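Local coordinates for protein anti sigma factor FlgM (Aquifex aeolicus, PDB 1RP3) that binds the flagellar sigma factor sigma-28 (FliA) as its anti-sigma factor, probably keeping it inactive and so blocking flagellar gene transcription, at residues N3-T17 with E34-L46. Residues are numbered along the deposited sequence; the frame is centred on the assembly and turned at random.
Sequences NRIELSRLIGLLLET and EDKVTLSKIAQEL
L10 and L14 of helix 5-14 act as successive knobs against the 34-46 part of helix 31-46, giving an antiparallel helical pair with knobs-into-holes packing; the segment axes come within 9.6 Å at 162°. L10 enters a hole formed by T38, K41, I42 and E45. Its CB lies 3.6 Å from I42 CG1, while the L10 and K41 side chains cross at about a right angle, CD1 against K41 CB and CD2 against K41 CD. One turn on, L14 fills the hole of D35, T38, L39 and I42: it slides antiparallel past T38, and its CD2 reaches I42 CD1 at 3.8 Å. L7 continues the apolar row, CD2 lying 3.7 Å from E45 CB. L7 and I11 also pack on L19 of the sigma-28 chain. The OG1 of poorly ordered T17 lies 3.2 Å from both D35 carboxylate oxygens and also near L14 O, its proton unassigned. Replacing D35 with an alanine would probably leave that hydroxyl with L14 O but no carboxylate, and strip part of the cover from L14 CD1. T38 OG1 lies beside the backbone N (chi1 -56°), which puts CG2 against L10 O at 3.4 Å and lets OG1 hydrogen-bond E34 O from above the carbonyl plane.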
ATOM      1  N   ASN B   3       2.305 -24.624   8.277  1.00 74.70           N
ATOM      2  CA  ASN B   3       2.161 -23.242   8.709  1.00 72.77           C
ATOM      3  C   ASN B   3       3.096 -22.954   9.887  1.00 70.42           C
ATOM      4  O   ASN B   3       2.691 -22.315  10.865  1.00 70.15           O
ATOM      5  CB  ASN B   3       0.697 -22.974   9.090  1.00 76.17           C
ATOM      6  CG  ASN B   3       0.420 -21.507   9.395  1.00 78.53           C
ATOM      7  OD1 ASN B   3      -0.298 -21.186  10.350  1.00 79.48           O
ATOM      8  ND2 ASN B   3       0.983 -20.611   8.583  1.00 78.54           N
ATOM      9  N   ARG B   4       4.334 -23.450   9.777  1.00 66.33           N
ATOM     10  CA  ARG B   4       5.395 -23.288  10.775  1.00 63.52           C
ATOM     11  C   ARG B   4       6.594 -24.165  10.420  1.00 61.98           C
ATOM     12  O   ARG B   4       7.712 -23.675  10.234  1.00 61.22           O
ATOM     13  CB  ARG B   4       4.891 -23.639  12.175  1.00 64.52           C
ATOM     14  N   ILE B   5       6.353 -25.470  10.329  1.00 59.62           N
ATOM     15  CA  ILE B   5       7.400 -26.432  10.001  1.00 56.43           C
ATOM     16  C   ILE B   5       7.876 -26.217   8.568  1.00 54.38           C
ATOM     17  O   ILE B   5       9.079 -26.221   8.292  1.00 53.69           O
ATOM     18  CB  ILE B   5       6.897 -27.894  10.177  1.00 56.99           C
ATOM     19  CG1 ILE B   5       6.483 -28.127  11.637  1.00 57.15           C
ATOM     20  CG2 ILE B   5       7.982 -28.896   9.756  1.00 55.15           C
ATOM     21  CD1 ILE B   5       5.973 -29.521  11.927  1.00 56.09           C
ATOM     22  N   GLU B   6       6.923 -26.024   7.661  1.00 51.67           N
ATOM     23  CA  GLU B   6       7.240 -25.807   6.257  1.00 49.54           C
ATOM     24  C   GLU B   6       7.950 -24.468   6.043  1.00 48.11           C
ATOM     25  O   GLU B   6       8.942 -24.393   5.311  1.00 47.92           O
ATOM     26  CB  GLU B   6       5.965 -25.905   5.406  1.00 49.42           C
ATOM     27  CG  GLU B   6       6.135 -25.668   3.901  1.00 51.52           C
ATOM     28  CD  GLU B   6       7.063 -26.665   3.216  1.00 52.88           C
ATOM     29  OE1 GLU B   6       7.559 -27.601   3.881  1.00 54.09           O
ATOM     30  OE2 GLU B   6       7.305 -26.506   1.997  1.00 55.16           O
ATOM     31  N   LEU B   7       7.461 -23.421   6.704  1.00 45.67           N
ATOM     32  CA  LEU B   7       8.068 -22.100   6.575  1.00 43.84           C
ATOM     33  C   LEU B   7       9.527 -22.135   7.013  1.00 44.29           C
ATOM     34  O   LEU B   7      10.402 -21.628   6.309  1.00 43.98           O
ATOM     35  CB  LEU B   7       7.292 -21.055   7.386  1.00 41.56           C
ATOM     36  CG  LEU B   7       5.920 -20.656   6.832  1.00 40.43           C
ATOM     37  CD1 LEU B   7       5.234 -19.644   7.735  1.00 37.02           C
ATOM     38  CD2 LEU B   7       6.103 -20.092   5.440  1.00 38.26           C
ATOM     39  N   SER B   8       9.784 -22.775   8.154  1.00 43.90           N
ATOM     40  CA  SER B   8      11.135 -22.897   8.700  1.00 42.77           C
ATOM     41  C   SER B   8      12.043 -23.640   7.735  1.00 40.50           C
ATOM     42  O   SER B   8      13.216 -23.322   7.599  1.00 40.71           O
ATOM     43  CB  SER B   8      11.094 -23.624  10.049  1.00 44.02           C
ATOM     44  OG  SER B   8      12.396 -23.789  10.580  1.00 46.94           O
ATOM     45  N   ARG B   9      11.480 -24.616   7.037  1.00 41.17           N
ATOM     46  CA  ARG B   9      12.246 -25.403   6.088  1.00 41.05           C
ATOM     47  C   ARG B   9      12.558 -24.563   4.862  1.00 40.07           C
ATOM     48  O   ARG B   9      13.688 -24.564   4.370  1.00 42.15           O
ATOM     49  CB  ARG B   9      11.473 -26.664   5.683  1.00 44.72           C
ATOM     50  CG  ARG B   9      12.330 -27.706   4.955  1.00 49.37           C
ATOM     51  CD  ARG B   9      11.496 -28.606   4.039  1.00 54.55           C
ATOM     52  NE  ARG B   9      11.769 -28.341   2.625  1.00 57.58           N
ATOM     53  CZ  ARG B   9      10.839 -28.049   1.719  1.00 58.62           C
ATOM     54  NH1 ARG B   9       9.561 -27.983   2.073  1.00 57.50           N
ATOM     55  NH2 ARG B   9      11.190 -27.809   0.459  1.00 58.36           N
ATOM     56  N   LEU B  10      11.558 -23.820   4.396  1.00 37.95           N
ATOM     57  CA  LEU B  10      11.704 -22.966   3.226  1.00 37.61           C
ATOM     58  C   LEU B  10      12.722 -21.863   3.468  1.00 37.91           C
ATOM     59  O   LEU B  10      13.558 -21.595   2.610  1.00 38.42           O
ATOM     60  CB  LEU B  10      10.346 -22.398   2.798  1.00 34.54           C
ATOM     61  CG  LEU B  10       9.444 -23.434   2.114  1.00 31.13           C
ATOM     62  CD1 LEU B  10       8.039 -22.904   1.959  1.00 30.84           C
ATOM     63  CD2 LEU B  10      10.035 -23.824   0.772  1.00 28.35           C
ATOM     64  N   ILE B  11      12.678 -21.258   4.655  1.00 38.74           N
ATOM     65  CA  ILE B  11      13.626 -20.209   5.031  1.00 39.42           C
ATOM     66  C   ILE B  11      15.042 -20.787   5.014  1.00 39.87           C
ATOM     67  O   ILE B  11      15.993 -20.134   4.564  1.00 38.41           O
ATOM     68  CB  ILE B  11      13.300 -19.624   6.425  1.00 39.77           C
ATOM     69  CG1 ILE B  11      12.072 -18.717   6.332  1.00 41.77           C
ATOM     70  CG2 ILE B  11      14.467 -18.810   6.957  1.00 41.91           C
ATOM     71  CD1 ILE B  11      11.656 -18.137   7.643  1.00 42.10           C
ATOM     72  N   GLY B  12      15.156 -22.041   5.456  1.00 42.20           N
ATOM     73  CA  GLY B  12      16.432 -22.736   5.468  1.00 40.79           C
ATOM     74  C   GLY B  12      17.048 -22.858   4.084  1.00 42.54           C
ATOM     75  O   GLY B  12      18.260 -22.695   3.932  1.00 40.87           O
ATOM     76  N   LEU B  13      16.215 -23.124   3.072  1.00 43.93           N
ATOM     77  CA  LEU B  13      16.690 -23.255   1.685  1.00 45.36           C
ATOM     78  C   LEU B  13      17.149 -21.902   1.172  1.00 46.04           C
ATOM     79  O   LEU B  13      18.157 -21.793   0.476  1.00 46.79           O
ATOM     80  CB  LEU B  13      15.583 -23.785   0.760  1.00 46.33           C
ATOM     81  CG  LEU B  13      15.020 -25.175   1.041  1.00 47.32           C
ATOM     82  CD1 LEU B  13      14.145 -25.589  -0.128  1.00 46.71           C
ATOM     83  CD2 LEU B  13      16.155 -26.174   1.219  1.00 48.99           C
ATOM     84  N   LEU B  14      16.405 -20.875   1.555  1.00 46.12           N
ATOM     85  CA  LEU B  14      16.676 -19.505   1.159  1.00 46.42           C
ATOM     86  C   LEU B  14      18.004 -19.011   1.722  1.00 48.58           C
ATOM     87  O   LEU B  14      18.848 -18.506   0.976  1.00 46.78           O
ATOM     88  CB  LEU B  14      15.544 -18.616   1.666  1.00 43.72           C
ATOM     89  CG  LEU B  14      15.065 -17.465   0.803  1.00 41.54           C
ATOM     90  CD1 LEU B  14      14.791 -17.941  -0.610  1.00 36.83           C
ATOM     91  CD2 LEU B  14      13.819 -16.884   1.446  1.00 37.80           C
ATOM     92  N   LEU B  15      18.180 -19.166   3.035  1.00 51.58           N
ATOM     93  CA  LEU B  15      19.387 -18.733   3.734  1.00 56.23           C
ATOM     94  C   LEU B  15      20.620 -19.595   3.481  1.00 59.18           C
ATOM     95  O   LEU B  15      21.708 -19.274   3.973  1.00 59.24           O
ATOM     96  CB  LEU B  15      19.128 -18.613   5.242  1.00 57.66           C
ATOM     97  CG  LEU B  15      18.468 -17.320   5.744  1.00 59.01           C
ATOM     98  CD1 LEU B  15      17.176 -17.043   5.004  1.00 59.59           C
ATOM     99  CD2 LEU B  15      18.215 -17.415   7.234  1.00 57.76           C
ATOM    100  N   GLU B  16      20.451 -20.704   2.762  1.00 63.60           N
ATOM    101  CA  GLU B  16      21.580 -21.569   2.424  1.00 67.02           C
ATOM    102  C   GLU B  16      22.265 -21.128   1.117  1.00 70.13           C
ATOM    103  O   GLU B  16      23.352 -21.608   0.794  1.00 70.89           O
ATOM    104  CB  GLU B  16      21.117 -22.997   2.309  1.00 65.28           C
ATOM    105  N   THR B  17      21.612 -20.237   0.366  1.00 73.37           N
ATOM    106  CA  THR B  17      22.155 -19.710  -0.892  1.00 75.57           C
ATOM    107  C   THR B  17      22.618 -18.272  -0.664  1.00 76.82           C
ATOM    108  O   THR B  17      23.168 -17.635  -1.553  1.00 78.52           O
ATOM    109  CB  THR B  17      21.103 -19.710  -2.042  1.00 76.47           C
ATOM    110  OG1 THR B  17      19.957 -18.948  -1.650  1.00 76.83           O
ATOM    111  CG2 THR B  17      20.668 -21.131  -2.395  1.00 77.77           C
ATOM    112  N   GLU B  34      16.425 -20.533  -8.194  1.00 58.35           N
ATOM    113  CA  GLU B  34      15.927 -21.349  -7.096  1.00 54.78           C
ATOM    114  C   GLU B  34      15.126 -20.534  -6.087  1.00 50.41           C
ATOM    115  O   GLU B  34      14.053 -20.950  -5.649  1.00 48.07           O
ATOM    116  CB  GLU B  34      17.085 -22.017  -6.364  1.00 58.33           C
ATOM    117  CG  GLU B  34      17.458 -23.393  -6.869  1.00 64.22           C
ATOM    118  CD  GLU B  34      18.387 -24.138  -5.911  1.00 68.58           C
ATOM    119  OE1 GLU B  34      18.591 -23.672  -4.766  1.00 71.29           O
ATOM    120  OE2 GLU B  34      18.910 -25.201  -6.303  1.00 70.18           O
ATOM    121  N   ASP B  35      15.654 -19.367  -5.728  1.00 45.82           N
ATOM    122  CA  ASP B  35      15.013 -18.498  -4.756  1.00 43.02           C
ATOM    123  C   ASP B  35      13.646 -17.994  -5.193  1.00 39.93           C
ATOM    124  O   ASP B  35      12.735 -17.881  -4.370  1.00 37.24           O
ATOM    125  CB  ASP B  35      15.947 -17.350  -4.377  1.00 43.33           C
ATOM    126  CG  ASP B  35      17.197 -17.829  -3.649  1.00 45.43           C
ATOM    127  OD1 ASP B  35      17.275 -19.032  -3.305  1.00 46.08           O
ATOM    128  OD2 ASP B  35      18.105 -16.999  -3.415  1.00 45.56           O
ATOM    129  N   LYS B  36      13.489 -17.744  -6.489  1.00 38.55           N
ATOM    130  CA  LYS B  36      12.207 -17.287  -7.006  1.00 38.76           C
ATOM    131  C   LYS B  36      11.145 -18.333  -6.657  1.00 39.63           C
ATOM    132  O   LYS B  36      10.064 -17.984  -6.194  1.00 41.39           O
ATOM    133  CB  LYS B  36      12.271 -17.077  -8.497  1.00 36.32           C
ATOM    134  N   VAL B  37      11.478 -19.613  -6.809  1.00 38.31           N
ATOM    135  CA  VAL B  37      10.535 -20.679  -6.480  1.00 36.89           C
ATOM    136  C   VAL B  37      10.324 -20.804  -4.977  1.00 35.62           C
ATOM    137  O   VAL B  37       9.197 -20.956  -4.506  1.00 38.60           O
ATOM    138  CB  VAL B  37      10.990 -22.042  -7.081  1.00 37.78           C
ATOM    139  CG1 VAL B  37      10.232 -23.216  -6.453  1.00 34.99           C
ATOM    140  CG2 VAL B  37      10.756 -22.035  -8.568  1.00 38.53           C
ATOM    141  N   THR B  38      11.410 -20.776  -4.225  1.00 33.74           N
ATOM    142  CA  THR B  38      11.319 -20.878  -2.775  1.00 32.50           C
ATOM    143  C   THR B  38      10.469 -19.725  -2.224  1.00 31.84           C
ATOM    144  O   THR B  38       9.592 -19.944  -1.391  1.00 32.19           O
ATOM    145  CB  THR B  38      12.715 -20.856  -2.150  1.00 31.67           C
ATOM    146  OG1 THR B  38      13.497 -21.911  -2.713  1.00 33.46           O
ATOM    147  CG2 THR B  38      12.643 -21.041  -0.660  1.00 29.97           C
ATOM    148  N   LEU B  39      10.717 -18.510  -2.719  1.00 30.05           N
ATOM    149  CA  LEU B  39       9.967 -17.328  -2.288  1.00 30.70           C
ATOM    150  C   LEU B  39       8.489 -17.497  -2.605  1.00 30.34           C
ATOM    151  O   LEU B  39       7.622 -17.164  -1.779  1.00 28.38           O
ATOM    152  CB  LEU B  39      10.525 -16.061  -2.946  1.00 27.47           C
ATOM    153  CG  LEU B  39      11.849 -15.582  -2.331  1.00 29.19           C
ATOM    154  CD1 LEU B  39      12.570 -14.579  -3.239  1.00 25.47           C
ATOM    155  CD2 LEU B  39      11.585 -14.990  -0.965  1.00 25.76           C
ATOM    156  N   SER B  40       8.208 -18.054  -3.782  1.00 30.74           N
ATOM    157  CA  SER B  40       6.833 -18.304  -4.191  1.00 31.60           C
ATOM    158  C   SER B  40       6.160 -19.296  -3.236  1.00 33.13           C
ATOM    159  O   SER B  40       5.006 -19.111  -2.832  1.00 33.09           O
ATOM    160  CB  SER B  40       6.771 -18.845  -5.612  1.00 32.12           C
ATOM    161  OG  SER B  40       5.416 -18.985  -5.994  1.00 33.19           O
ATOM    162  N   LYS B  41       6.900 -20.328  -2.846  1.00 34.41           N
ATOM    163  CA  LYS B  41       6.352 -21.315  -1.930  1.00 35.92           C
ATOM    164  C   LYS B  41       6.060 -20.697  -0.578  1.00 36.36           C
ATOM    165  O   LYS B  41       5.054 -21.031   0.041  1.00 37.63           O
ATOM    166  CB  LYS B  41       7.289 -22.503  -1.761  1.00 38.56           C
ATOM    167  CG  LYS B  41       7.413 -23.396  -2.985  1.00 38.10           C
ATOM    168  CD  LYS B  41       8.175 -24.649  -2.598  1.00 38.10           C
ATOM    169  CE  LYS B  41       8.327 -25.614  -3.742  1.00 37.68           C
ATOM    170  NZ  LYS B  41       9.045 -26.839  -3.297  1.00 38.10           N
ATOM    171  N   ILE B  42       6.957 -19.830  -0.102  1.00 35.73           N
ATOM    172  CA  ILE B  42       6.748 -19.151   1.174  1.00 31.70           C
ATOM    173  C   ILE B  42       5.459 -18.321   1.078  1.00 31.88           C
ATOM    174  O   ILE B  42       4.632 -18.354   1.990  1.00 30.34           O
ATOM    175  CB  ILE B  42       7.952 -18.245   1.564  1.00 33.05           C
ATOM    176  CG1 ILE B  42       9.185 -19.105   1.845  1.00 32.32           C
ATOM    177  CG2 ILE B  42       7.605 -17.373   2.786  1.00 31.92           C
ATOM    178  CD1 ILE B  42      10.423 -18.321   2.205  1.00 34.05           C
ATOM    179  N   ALA B  43       5.268 -17.636  -0.051  1.00 29.79           N
ATOM    180  CA  ALA B  43       4.072 -16.824  -0.272  1.00 32.15           C
ATOM    181  C   ALA B  43       2.806 -17.685  -0.297  1.00 34.15           C
ATOM    182  O   ALA B  43       1.764 -17.292   0.245  1.00 32.52           O
ATOM    183  CB  ALA B  43       4.192 -16.043  -1.574  1.00 30.15           C
ATOM    184  N   GLN B  44       2.907 -18.858  -0.926  1.00 37.13           N
ATOM    185  CA  GLN B  44       1.784 -19.786  -1.026  1.00 39.41           C
ATOM    186  C   GLN B  44       1.349 -20.248   0.360  1.00 42.19           C
ATOM    187  O   GLN B  44       0.153 -20.343   0.631  1.00 42.13           O
ATOM    188  CB  GLN B  44       2.152 -20.988  -1.894  1.00 38.78           C
ATOM    189  CG  GLN B  44       2.363 -20.649  -3.354  1.00 40.59           C
ATOM    190  CD  GLN B  44       2.927 -21.821  -4.154  1.00 43.87           C
ATOM    191  OE1 GLN B  44       2.477 -22.962  -4.012  1.00 47.27           O
ATOM    192  NE2 GLN B  44       3.910 -21.538  -5.010  1.00 41.30           N
ATOM    193  N   GLU B  45       2.313 -20.475   1.252  1.00 44.39           N
ATOM    194  CA  GLU B  45       2.002 -20.907   2.618  1.00 49.74           C
ATOM    195  C   GLU B  45       1.320 -19.820   3.436  1.00 51.87           C
ATOM    196  O   GLU B  45       0.415 -20.097   4.228  1.00 52.91           O
ATOM    197  CB  GLU B  45       3.265 -21.364   3.356  1.00 51.18           C
ATOM    198  CG  GLU B  45       3.860 -22.660   2.837  1.00 57.01           C
ATOM    199  CD  GLU B  45       2.900 -23.843   2.940  1.00 60.00           C
ATOM    200  OE1 GLU B  45       2.320 -24.065   4.034  1.00 59.49           O
ATOM    201  OE2 GLU B  45       2.732 -24.545   1.913  1.00 60.48           O
ATOM    202  N   LEU B  46       1.748 -18.581   3.232  1.00 52.88           N
ATOM    203  CA  LEU B  46       1.193 -17.459   3.968  1.00 55.30           C
ATOM    204  C   LEU B  46      -0.208 -17.059   3.534  1.00 57.74           C
ATOM    205  O   LEU B  46      -0.947 -16.452   4.302  1.00 58.12           O
ATOM    206  CB  LEU B  46       2.127 -16.257   3.859  1.00 53.60           C
ATOM    207  CG  LEU B  46       3.508 -16.452   4.487  1.00 51.28           C
ATOM    208  CD1 LEU B  46       4.353 -15.211   4.277  1.00 47.93           C
ATOM    209  CD2 LEU B  46       3.365 -16.774   5.969  1.00 49.36           C
TER